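Side-chain contacts in mannan endo-1,6-alpha-mannosidase (Chaetomium thermophilum, PDB 6RY0), which probably acts on alpha-1,6-mannosidic linkages as a transglycosidase that moves GPI-anchored glycoproteins from the plasma membrane into the fungal cell wall: residues C201-G206 and K224-L229; T217-A222 and A272-Y277; A44-L49 and T365-G370; G84-Y89 and P96-V101. All blocks are in the same frame, centred on the assembly; numbering follows the deposited sequence. Where two conformers were deposited one is given.

Contact 1 (C201-G206 and K224-L229); sequences CFFDLG and KIFDWL
Phe203 lies with one face of its ring under the CD2 atom of Phe226. That atom is offset toward the rim of the Phe203 ring and is 3.5 Å from Phe203 CZ. The centroids are 5.2 Å apart and the planes are inclined by 50°. Both side chains point the same way and run alongside each other, which also brings Phe226 CB to 3.8 Å from Phe203 CE1. In Phe203 the ring stands anti to the backbone N (chi1 167°), a torsion that carries it along the flank of the Phe226 side chain. This is helix-helix packing between consecutive helices, 196-213 and 216-231, in the helical barrel expected of a family 76 glycosidase, an (alpha/alpha)6 fold. The short segments run roughly antiparallel, 147° between their directions, with their axes 9.4 Å apart, and the nearest CA atoms are those of Phe203 and Ile225, 6.1 Å from each other. With an alanine at Phe203 the ring face beneath Phe226 CD2 is gone, and a gap would probably open between the helices, with the Phe226 ring freer to turn. Ile225 uses both branches: CG2 reaches Phe203 CB at 4.1 Å, while CG1 comes to 3.5 Å from Phe202 CD2. The Ile225 and Phe202 side chains cross at about a right angle, and Ile225 CD1 lies in the plane of the Phe202 ring, at its edge. Beyond the pair of helices, Phe202 stacks with Trp163 and Phe226 meets Trp283 edge-to-face.

Contact 2 (T217-A222 and A272-Y277); sequences TYAEWA and AFMWNY
Segments 217-222 and 272-277 are both helical and run at 132° to each other, with axes 11.4 Å apart at their closest approach and the nearest CA atoms, of Ala219 and Met274, at 7.3 Å. That separation is bridged by two long side chains from 272-277 reaching to two alanines. Met274 is bent at both chi2 (-63°) and chi3 (-73°), and the double bend folds the terminal methyl across the 217-222 segment, beside the Ala219 carbonyl, instead of letting it run straight out. As a result the thioether touches two places one helical turn apart: SD packs on the methyl of Ala222, 3.9 Å from its CB, whereas CE lies 4.1 Å from Ala219 CB. CE is nearer still to the Ala219 backbone, at 3.6 Å from its carbonyl O, a van der Waals approach of a methyl to an oxygen. Tyr277 adds a smaller second contact. Its CE2 atom comes to 3.8 Å from Ala219 CB, the methyl meeting the ring obliquely. Ala219 CB is therefore shared between the Met274 methyl and the Tyr277 ring. The phenol end continues past the alanine to Asn216, whose OD1 is hydrogen-bonded to Tyr277 OH at the start of helix 216-231. Trp283 of helix 281-298 also touches the Met274 side chain. With no hydrogen bond between the two segments, the arrangement is apolar packing of small residues against large ones, joining helices 216-231 and 261-278 in the (alpha/alpha)6 barrel characteristic of glycosyl hydrolase family 76.

Contact 3 (A44-L49 and T365-G370); sequences AYDMML and TGRRCG
A side-on salt bridge between Asp46 and Arg367 joins helix 33-48 to the loop that follows helix 342-358, at the surface of the (alpha/alpha)6-type helical barrel expected of this family 76 enzyme. The loop residue sits in a classic beta bulge, Arg367 and Arg368 both facing Gly362, two residues before Cys369, which is disulfide-bonded to Cys360. Arg367 uses NE and NH2, one for each carboxylate oxygen. The NH2 bond to Asp46 OD1 is nearly straight (2.8 Å, 171°), while NE reaches Asp46 OD2 at 2.9 Å with a more bent angle of 150°. Both oxygens lie near the guanidinium plane, but the carboxylate is twisted 42° from it: OD1 is approached from above its plane, and OD2 from the syn side, also tilted. The chain of Arg367 is extended from CG to NE, which brings its long edge alongside the acid. Tyr45 adds a looser contact, its CD1 3.7 Å from Arg367 NH2, with ring and guanidinium almost perpendicular. The remaining terminal nitrogen, NH1, is hydrogen-bonded to Tyr27 OH.

Asp46 OD2 carries more than the ion pair. Two waters donate to it as well, so three donors converge on this one oxygen and probably stabilise its negative charge. One water, 2.7 Å from OD2, also donates to the backbone O of Arg367, tying the acid to main chain and side chain of the same arginine. The other links OD2 to Thr365 OG1, and that hydroxyl oxygen closes an ST turn by accepting from Arg367 N at 3.1 Å.

Contact 4 (G84-Y89 and P96-V101); sequences GTYVDY and PSYNHV
An offset edge-to-face pair of tyrosines, Tyr86 and Tyr98, packs helix 76-93 against the turn that leads into helix 99-108, neighbouring elements in the helical barrel of family 76. The centroids are 5.5 Å apart and the planes 79° from each other, with the edge of Tyr86 directed at the face of Tyr98. The touching edge is the CD2-CE2 side: Tyr86 CE2 lies 3.7 Å from Tyr98 CD2, and Tyr86 CD2 lies 3.9 Å from Tyr98 CB. A type I turn from Pro96 to Asn99 places Tyr98, and its chi1 of -56°, with CG anti to the carbonyl carbon, turns the ring toward helix 76-93, where its face meets the Tyr86 edge. Tyr89 comes to the rim of the same ring, its CE2 4.3 Å from Tyr98 CD2. The phenol ends serve other partners: Tyr86 OH bonds to Ala44 O of helix 33-48, Tyr89 OH to Asp95 OD2. If a leucine took the place of Tyr86, the aromatic edge and the hydroxyl go, and Ala44 O would probably lose its side-chain partner while the face of Tyr98 was less well covered. One water donates to both Tyr86 O, at 2.9 Å, and Asn99 OD1, at 2.8 Å.

How the contacts relate
The contacts fall into two pairs. Contacts 1 and 2 share helix 216-231, have centres 9 Å apart and touch directly, for instance through Phe203 CE1 and Met274 CG, 4.0 Å apart, so 196-213, 216-231 and 261-278 pack as one helical block. Contacts 3 and 4 have centres 16 Å apart and meet through helix 33-48: besides the tyrosine bond already described, Tyr98 OH packs on Tyr45 CA at 3.5 Å. The pairs do not touch: the centres of contacts 1 and 3 are about 35 Å apart, on opposite sides of the chain's centre, and the nearest atoms of contacts 2 and 4 about 9 Å. All four lie away from the calcium site of Asp73 and His385.

Contact 1 (C201-G206 and K224-L229)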
# COMPACT_ATOMS: atom_id res chain seq x y z
N CYS A 201 -2.46 -1.25 -8.18
CA CYS A 201 -2.95 -2.17 -7.15
C CYS A 201 -3.34 -3.50 -7.78
O CYS A 201 -3.03 -4.57 -7.24
CB CYS A 201 -4.16 -1.57 -6.42
SG CYS A 201 -3.81 -0.16 -5.33
N PHE A 202 -4.06 -3.46 -8.89
CA PHE A 202 -4.48 -4.69 -9.56
C PHE A 202 -3.29 -5.49 -10.07
O PHE A 202 -3.22 -6.71 -9.93
CB PHE A 202 -5.50 -4.33 -10.64
CG PHE A 202 -6.02 -5.49 -11.44
CD1 PHE A 202 -6.59 -6.59 -10.84
CD2 PHE A 202 -5.96 -5.47 -12.81
CE1 PHE A 202 -7.11 -7.64 -11.59
CE2 PHE A 202 -6.48 -6.53 -13.55
CZ PHE A 202 -7.02 -7.61 -12.96
N PHE A 203 -2.30 -4.78 -10.64
CA PHE A 203 -1.05 -5.37 -11.08
C PHE A 203 -0.34 -6.06 -9.93
O PHE A 203 0.07 -7.21 -10.02
CB PHE A 203 -0.17 -4.28 -11.68
CG PHE A 203 1.26 -4.69 -11.89
CD1 PHE A 203 1.58 -5.72 -12.77
CD2 PHE A 203 2.29 -4.08 -11.21
CE1 PHE A 203 2.88 -6.13 -12.94
CE2 PHE A 203 3.61 -4.47 -11.38
CZ PHE A 203 3.90 -5.50 -12.23
N ASP A 204 -0.14 -5.31 -8.84
CA ASP A 204 0.59 -5.85 -7.70
C ASP A 204 -0.10 -7.07 -7.12
O ASP A 204 0.54 -8.07 -6.80
CB ASP A 204 0.69 -4.73 -6.62
CG ASP A 204 1.58 -5.10 -5.48
OD1 ASP A 204 2.81 -5.25 -5.75
OD2 ASP A 204 1.08 -5.19 -4.33
N LEU A 205 -1.43 -7.02 -6.97
CA LEU A 205 -2.18 -8.18 -6.49
C LEU A 205 -2.02 -9.36 -7.40
O LEU A 205 -1.86 -10.50 -6.93
CB LEU A 205 -3.68 -7.89 -6.37
CG LEU A 205 -4.04 -7.10 -5.12
CD1 LEU A 205 -5.47 -6.63 -5.16
CD2 LEU A 205 -3.80 -7.90 -3.84
N GLY A 206 -2.11 -9.14 -8.70
CA GLY A 206 -1.93 -10.25 -9.64
C GLY A 206 -0.56 -10.89 -9.54
O GLY A 206 -0.42 -12.11 -9.51
N LYS A 224 -0.48 -8.09 -18.60
CA LYS A 224 -1.34 -7.30 -19.46
C LYS A 224 -1.50 -5.89 -18.90
O LYS A 224 -1.45 -4.90 -19.65
CB LYS A 224 -2.71 -8.00 -19.57
CG LYS A 224 -3.72 -7.32 -20.44
CD LYS A 224 -5.01 -8.15 -20.46
CE LYS A 224 -5.75 -8.14 -21.78
NZ LYS A 224 -6.27 -6.81 -22.01
N ILE A 225 -1.74 -5.78 -17.60
CA ILE A 225 -1.98 -4.45 -17.02
C ILE A 225 -0.70 -3.62 -17.00
O ILE A 225 -0.74 -2.41 -17.28
CB ILE A 225 -2.57 -4.58 -15.61
CG1 ILE A 225 -3.92 -5.23 -15.65
CG2 ILE A 225 -2.55 -3.25 -14.87
CD1 ILE A 225 -4.99 -4.36 -16.26
N PHE A 226 0.44 -4.23 -16.70
CA PHE A 226 1.70 -3.50 -16.76
C PHE A 226 1.96 -2.99 -18.17
O PHE A 226 2.34 -1.84 -18.38
CB PHE A 226 2.84 -4.40 -16.31
CG PHE A 226 4.11 -3.62 -16.10
CD1 PHE A 226 4.96 -3.36 -17.15
CD2 PHE A 226 4.46 -3.14 -14.82
CE1 PHE A 226 6.13 -2.62 -16.92
CE2 PHE A 226 5.60 -2.42 -14.61
CZ PHE A 226 6.41 -2.16 -15.66
N ASP A 227 1.73 -3.86 -19.16
CA ASP A 227 1.97 -3.47 -20.53
C ASP A 227 1.05 -2.34 -20.96
O ASP A 227 1.44 -1.48 -21.76
CB ASP A 227 1.88 -4.67 -21.44
CG ASP A 227 3.08 -5.62 -21.30
OD1 ASP A 227 4.08 -5.28 -20.60
OD2 ASP A 227 3.00 -6.72 -21.85
N TRP A 228 -0.17 -2.31 -20.42
CA TRP A 228 -1.09 -1.22 -20.66
C TRP A 228 -0.57 0.10 -20.05
O TRP A 228 -0.56 1.13 -20.69
CB TRP A 228 -2.50 -1.56 -20.14
CG TRP A 228 -3.45 -0.44 -20.39
CD1 TRP A 228 -4.15 -0.20 -21.55
CD2 TRP A 228 -3.77 0.64 -19.49
NE1 TRP A 228 -4.86 0.96 -21.43
CE2 TRP A 228 -4.65 1.50 -20.19
CE3 TRP A 228 -3.41 0.96 -18.18
CZ2 TRP A 228 -5.16 2.65 -19.62
CZ3 TRP A 228 -3.94 2.10 -17.61
CH2 TRP A 228 -4.78 2.94 -18.34
N LEU A 229 -0.13 0.04 -18.79
CA LEU A 229 0.43 1.21 -18.13
C LEU A 229 1.62 1.79 -18.92
O LEU A 229 1.82 3.00 -18.98
CB LEU A 229 0.87 0.86 -16.72
CG LEU A 229 -0.26 0.78 -15.70
CD1 LEU A 229 0.26 0.15 -14.40
CD2 LEU A 229 -0.86 2.14 -15.43

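Contact 2 (T217-A222 and A272-Y277)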
# COMPACT_ATOMS: atom_id res chain seq x y z
N THR A 217 -2.59 -17.64 -14.47
CA THR A 217 -3.58 -16.69 -14.95
C THR A 217 -3.44 -15.35 -14.23
O THR A 217 -3.64 -14.31 -14.84
CB THR A 217 -4.97 -17.28 -14.87
OG1 THR A 217 -5.01 -18.40 -15.75
CG2 THR A 217 -6.04 -16.26 -15.25
N TYR A 218 -3.08 -15.39 -12.95
CA TYR A 218 -2.80 -14.15 -12.25
C TYR A 218 -1.67 -13.38 -12.95
O TYR A 218 -1.73 -12.15 -13.11
CB TYR A 218 -2.38 -14.41 -10.80
CG TYR A 218 -3.43 -15.02 -9.92
CD1 TYR A 218 -4.61 -14.34 -9.62
CD2 TYR A 218 -3.21 -16.23 -9.29
CE1 TYR A 218 -5.54 -14.89 -8.75
CE2 TYR A 218 -4.15 -16.79 -8.43
CZ TYR A 218 -5.30 -16.11 -8.15
OH TYR A 218 -6.19 -16.73 -7.30
N ALA A 219 -0.61 -14.09 -13.29
CA ALA A 219 0.57 -13.47 -13.92
C ALA A 219 0.26 -12.92 -15.28
O ALA A 219 0.78 -11.88 -15.65
CB ALA A 219 1.68 -14.50 -14.01
N GLU A 220 -0.56 -13.63 -16.06
CA GLU A 220 -0.89 -13.14 -17.40
C GLU A 220 -1.66 -11.83 -17.32
O GLU A 220 -1.41 -10.89 -18.09
CB GLU A 220 -1.67 -14.21 -18.16
CG GLU A 220 -0.97 -15.49 -18.42
CD GLU A 220 -1.93 -16.61 -18.81
OE1 GLU A 220 -3.15 -16.37 -19.04
OE2 GLU A 220 -1.46 -17.77 -18.89
N TRP A 221 -2.59 -11.73 -16.36
CA TRP A 221 -3.27 -10.46 -16.12
C TRP A 221 -2.31 -9.37 -15.68
O TRP A 221 -2.41 -8.21 -16.12
CB TRP A 221 -4.38 -10.63 -15.10
CG TRP A 221 -5.70 -11.02 -15.65
CD1 TRP A 221 -6.29 -12.26 -15.63
CD2 TRP A 221 -6.67 -10.13 -16.19
NE1 TRP A 221 -7.56 -12.19 -16.13
CE2 TRP A 221 -7.83 -10.88 -16.46
CE3 TRP A 221 -6.66 -8.77 -16.45
CZ2 TRP A 221 -8.98 -10.30 -16.96
CZ3 TRP A 221 -7.79 -8.20 -16.97
CH2 TRP A 221 -8.93 -8.96 -17.22
N ALA A 222 -1.40 -9.70 -14.77
CA ALA A 222 -0.45 -8.69 -14.30
C ALA A 222 0.38 -8.17 -15.45
O ALA A 222 0.59 -6.96 -15.58
CB ALA A 222 0.42 -9.30 -13.22
N ALA A 272 8.96 -6.73 -9.06
CA ALA A 272 9.85 -7.62 -8.36
C ALA A 272 9.21 -8.99 -8.15
O ALA A 272 9.86 -10.01 -8.32
CB ALA A 272 10.26 -7.00 -7.02
N PHE A 273 7.91 -9.04 -7.80
CA PHE A 273 7.22 -10.29 -7.72
C PHE A 273 7.18 -11.00 -9.07
O PHE A 273 7.39 -12.22 -9.12
CB PHE A 273 5.78 -10.12 -7.13
CG PHE A 273 5.77 -10.04 -5.62
CD1 PHE A 273 5.94 -8.83 -4.96
CD2 PHE A 273 5.55 -11.17 -4.85
CE1 PHE A 273 5.94 -8.78 -3.57
CE2 PHE A 273 5.56 -11.12 -3.46
CZ PHE A 273 5.75 -9.91 -2.82
N MET A 274 6.97 -10.26 -10.15
CA MET A 274 6.97 -10.86 -11.47
C MET A 274 8.35 -11.39 -11.84
O MET A 274 8.45 -12.46 -12.45
CB MET A 274 6.51 -9.91 -12.56
CG MET A 274 5.04 -9.51 -12.45
SD MET A 274 3.89 -10.89 -12.65
CE MET A 274 4.05 -11.18 -14.41
N TRP A 275 9.41 -10.67 -11.53
CA TRP A 275 10.76 -11.15 -11.76
C TRP A 275 11.02 -12.44 -11.00
O TRP A 275 11.56 -13.41 -11.54
CB TRP A 275 11.77 -10.07 -11.36
CG TRP A 275 13.16 -10.54 -11.16
CD1 TRP A 275 13.89 -10.40 -10.02
CD2 TRP A 275 14.04 -11.20 -12.11
NE1 TRP A 275 15.15 -10.91 -10.19
CE2 TRP A 275 15.27 -11.40 -11.46
CE3 TRP A 275 13.90 -11.64 -13.44
CZ2 TRP A 275 16.33 -12.04 -12.07
CZ3 TRP A 275 14.97 -12.27 -14.05
CH2 TRP A 275 16.17 -12.45 -13.36
N ASN A 276 10.64 -12.47 -9.73
CA ASN A 276 10.87 -13.64 -8.90
C ASN A 276 10.09 -14.84 -9.45
O ASN A 276 10.61 -15.94 -9.51
CB ASN A 276 10.47 -13.30 -7.46
CG ASN A 276 10.75 -14.43 -6.51
OD1 ASN A 276 9.99 -15.40 -6.46
ND2 ASN A 276 11.79 -14.30 -5.72
N TYR A 277 8.85 -14.61 -9.86
CA TYR A 277 7.99 -15.69 -10.35
C TYR A 277 8.42 -16.20 -11.72
O TYR A 277 8.52 -17.41 -11.93
CB TYR A 277 6.56 -15.18 -10.39
CG TYR A 277 5.56 -16.22 -10.81
CD1 TYR A 277 5.30 -17.32 -9.99
CD2 TYR A 277 4.88 -16.14 -12.01
CE1 TYR A 277 4.38 -18.26 -10.34
CE2 TYR A 277 3.92 -17.11 -12.37
CZ TYR A 277 3.70 -18.15 -11.50
OH TYR A 277 2.75 -19.15 -11.74

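Contact 3 (A44-L49 and T365-G370)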
# COMPACT_ATOMS: atom_id res chain seq x y z
N ALA A 44 4.71 1.90 17.34
CA ALA A 44 3.49 1.13 17.17
C ALA A 44 2.45 1.57 18.19
O ALA A 44 1.25 1.62 17.90
CB ALA A 44 3.78 -0.37 17.24
N TYR A 45 2.88 1.85 19.41
CA TYR A 45 2.00 2.38 20.46
C TYR A 45 1.45 3.74 20.04
O TYR A 45 0.25 3.97 20.12
CB TYR A 45 2.81 2.45 21.78
CG TYR A 45 2.03 3.06 22.91
CD1 TYR A 45 1.97 4.43 23.08
CD2 TYR A 45 1.35 2.24 23.83
CE1 TYR A 45 1.18 4.97 24.14
CE2 TYR A 45 0.60 2.78 24.87
CZ TYR A 45 0.49 4.12 24.98
OH TYR A 45 -0.28 4.68 25.97
N ASP A 46 2.31 4.67 19.64
CA ASP A 46 1.85 6.00 19.30
C ASP A 46 0.91 5.99 18.11
O ASP A 46 -0.05 6.75 18.09
CB ASP A 46 3.01 6.95 19.05
CG ASP A 46 3.57 7.56 20.32
OD1 ASP A 46 3.02 7.28 21.41
OD2 ASP A 46 4.55 8.36 20.22
N MET A 47 1.13 5.14 17.12
CA MET A 47 0.21 5.07 16.00
C MET A 47 -1.15 4.51 16.47
O MET A 47 -2.20 4.98 16.05
CB MET A 47 0.82 4.20 14.89
CG MET A 47 -0.06 3.89 13.70
SD MET A 47 -0.52 5.36 12.80
CE MET A 47 -2.03 4.87 12.01
N MET A 48 -1.12 3.53 17.36
CA MET A 48 -2.35 2.90 17.81
C MET A 48 -3.21 3.88 18.61
O MET A 48 -4.42 3.72 18.63
CB MET A 48 -2.06 1.63 18.61
CG MET A 48 -3.23 0.72 18.95
SD MET A 48 -4.04 0.11 17.44
CE MET A 48 -3.18 -1.13 16.56
N LEU A 49 -2.62 4.91 19.23
CA LEU A 49 -3.40 5.90 19.95
C LEU A 49 -4.42 6.60 19.02
O LEU A 49 -5.44 7.10 19.49
CB LEU A 49 -2.52 6.96 20.60
CG LEU A 49 -1.63 6.46 21.73
CD1 LEU A 49 -0.71 7.61 22.17
CD2 LEU A 49 -2.44 5.96 22.91
N THR A 365 4.90 15.11 23.65
CA THR A 365 5.49 13.88 24.17
C THR A 365 7.02 13.88 24.10
O THR A 365 7.64 13.04 24.73
CB THR A 365 5.00 12.70 23.37
OG1 THR A 365 5.40 12.94 22.02
CG2 THR A 365 3.47 12.53 23.47
N GLY A 366 7.59 14.78 23.30
CA GLY A 366 9.01 14.75 22.98
C GLY A 366 9.37 13.73 21.90
O GLY A 366 10.54 13.60 21.57
N ARG A 367 8.38 13.05 21.34
CA ARG A 367 8.64 12.02 20.34
C ARG A 367 7.60 12.06 19.23
O ARG A 367 7.56 11.15 18.40
CB ARG A 367 8.70 10.64 20.98
CG ARG A 367 7.37 10.15 21.51
CD ARG A 367 7.53 8.90 22.37
NE ARG A 367 6.25 8.30 22.61
CZ ARG A 367 5.96 7.44 23.58
NH1 ARG A 367 6.83 7.14 24.52
NH2 ARG A 367 4.77 6.85 23.59
N ARG A 368 6.77 13.10 19.18
CA ARG A 368 5.73 13.14 18.16
C ARG A 368 6.38 13.28 16.78
O ARG A 368 7.33 14.03 16.60
CB ARG A 368 4.76 14.29 18.44
CG ARG A 368 3.54 14.38 17.51
CD ARG A 368 2.62 15.57 17.88
NE ARG A 368 1.46 15.58 17.00
CZ ARG A 368 0.68 16.58 16.66
NH1 ARG A 368 0.92 17.84 16.98
NH2 ARG A 368 -0.32 16.28 15.82
N CYS A 369 5.82 12.57 15.80
CA CYS A 369 6.38 12.51 14.46
C CYS A 369 5.64 13.43 13.49
O CYS A 369 4.42 13.40 13.37
CB CYS A 369 6.32 11.09 13.92
SG CYS A 369 7.38 9.88 14.75
N GLY A 370 6.44 14.17 12.72
CA GLY A 370 5.95 14.90 11.57
C GLY A 370 6.33 14.21 10.27
O GLY A 370 6.74 13.04 10.24
O HOH W 1 6.24 8.74 18.15
O HOH W 2 4.16 11.18 20.35

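Contact 4 (G84-Y89 and P96-V101)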
# COMPACT_ATOMS: atom_id res chain seq x y z
N GLY A 84 -2.46 -3.24 7.19
CA GLY A 84 -1.30 -3.85 6.57
C GLY A 84 0.00 -3.44 7.23
O GLY A 84 0.92 -4.25 7.38
N THR A 85 0.10 -2.18 7.65
CA THR A 85 1.29 -1.72 8.36
C THR A 85 1.56 -2.57 9.60
O THR A 85 2.71 -2.91 9.90
CB THR A 85 1.16 -0.24 8.74
OG1 THR A 85 0.96 0.54 7.56
CG2 THR A 85 2.42 0.27 9.39
N TYR A 86 0.50 -2.94 10.33
CA TYR A 86 0.63 -3.74 11.51
C TYR A 86 0.86 -5.23 11.24
O TYR A 86 1.52 -5.90 12.03
CB TYR A 86 -0.55 -3.56 12.49
CG TYR A 86 -0.38 -2.29 13.31
CD1 TYR A 86 -0.71 -1.05 12.80
CD2 TYR A 86 0.14 -2.33 14.60
CE1 TYR A 86 -0.51 0.10 13.52
CE2 TYR A 86 0.34 -1.17 15.34
CZ TYR A 86 0.02 0.03 14.78
OH TYR A 86 0.17 1.21 15.46
N VAL A 87 0.33 -5.74 10.14
CA VAL A 87 0.71 -7.09 9.71
C VAL A 87 2.21 -7.15 9.44
O VAL A 87 2.90 -8.09 9.86
CB VAL A 87 -0.11 -7.48 8.46
CG1 VAL A 87 0.39 -8.77 7.84
CG2 VAL A 87 -1.60 -7.62 8.81
N ASP A 88 2.73 -6.13 8.77
CA ASP A 88 4.18 -6.03 8.55
C ASP A 88 4.93 -5.84 9.87
O ASP A 88 5.98 -6.45 10.08
CB ASP A 88 4.55 -4.92 7.56
CG ASP A 88 4.84 -5.43 6.17
OD1 ASP A 88 5.14 -6.63 5.99
OD2 ASP A 88 4.79 -4.56 5.25
N TYR A 89 4.42 -4.99 10.76
CA TYR A 89 5.07 -4.75 12.05
C TYR A 89 5.31 -6.06 12.79
O TYR A 89 6.43 -6.31 13.27
CB TYR A 89 4.24 -3.78 12.89
CG TYR A 89 4.71 -3.67 14.32
CD1 TYR A 89 5.84 -2.96 14.65
CD2 TYR A 89 4.03 -4.32 15.35
CE1 TYR A 89 6.30 -2.91 15.98
CE2 TYR A 89 4.48 -4.29 16.66
CZ TYR A 89 5.64 -3.60 16.95
OH TYR A 89 6.17 -3.56 18.22
N PRO A 96 3.45 -9.61 18.77
CA PRO A 96 2.07 -9.92 18.37
C PRO A 96 1.03 -9.09 19.11
O PRO A 96 -0.14 -9.41 19.00
CB PRO A 96 1.95 -11.40 18.75
CG PRO A 96 2.72 -11.45 20.06
CD PRO A 96 3.89 -10.50 19.88
N SER A 97 1.46 -8.09 19.89
CA SER A 97 0.55 -7.36 20.78
C SER A 97 -0.73 -6.87 20.14
O SER A 97 -1.78 -6.86 20.77
CB SER A 97 1.28 -6.15 21.38
OG SER A 97 2.36 -6.57 22.20
N TYR A 98 -0.64 -6.38 18.90
CA TYR A 98 -1.79 -5.80 18.21
C TYR A 98 -2.50 -6.76 17.27
O TYR A 98 -3.46 -6.36 16.62
CB TYR A 98 -1.36 -4.51 17.47
CG TYR A 98 -0.73 -3.53 18.41
CD1 TYR A 98 -1.48 -2.84 19.35
CD2 TYR A 98 0.65 -3.30 18.38
CE1 TYR A 98 -0.89 -1.96 20.26
CE2 TYR A 98 1.25 -2.42 19.31
CZ TYR A 98 0.46 -1.76 20.23
OH TYR A 98 1.00 -0.86 21.13
N ASN A 99 -2.05 -8.01 17.20
CA ASN A 99 -2.60 -8.92 16.19
C ASN A 99 -4.12 -9.10 16.30
O ASN A 99 -4.81 -9.15 15.29
CB ASN A 99 -1.90 -10.28 16.21
CG ASN A 99 -0.50 -10.23 15.64
OD1 ASN A 99 -0.02 -9.20 15.20
ND2 ASN A 99 0.15 -11.38 15.64
N HIS A 100 -4.65 -9.20 17.51
CA HIS A 100 -6.09 -9.39 17.68
C HIS A 100 -6.87 -8.20 17.16
O HIS A 100 -7.91 -8.35 16.51
CB HIS A 100 -6.44 -9.73 19.15
CG HIS A 100 -6.21 -8.62 20.14
ND1 HIS A 100 -4.96 -8.21 20.56
CD2 HIS A 100 -7.10 -7.89 20.87
CE1 HIS A 100 -5.08 -7.25 21.47
NE2 HIS A 100 -6.37 -7.06 21.68
N VAL A 101 -6.39 -7.01 17.48
CA VAL A 101 -7.04 -5.78 17.04
C VAL A 101 -7.05 -5.69 15.51
O VAL A 101 -8.04 -5.28 14.90
CB VAL A 101 -6.27 -4.54 17.66
CG1 VAL A 101 -6.75 -3.24 17.08
CG2 VAL A 101 -6.38 -4.54 19.18
O HOH W 3 0.24 -6.51 14.59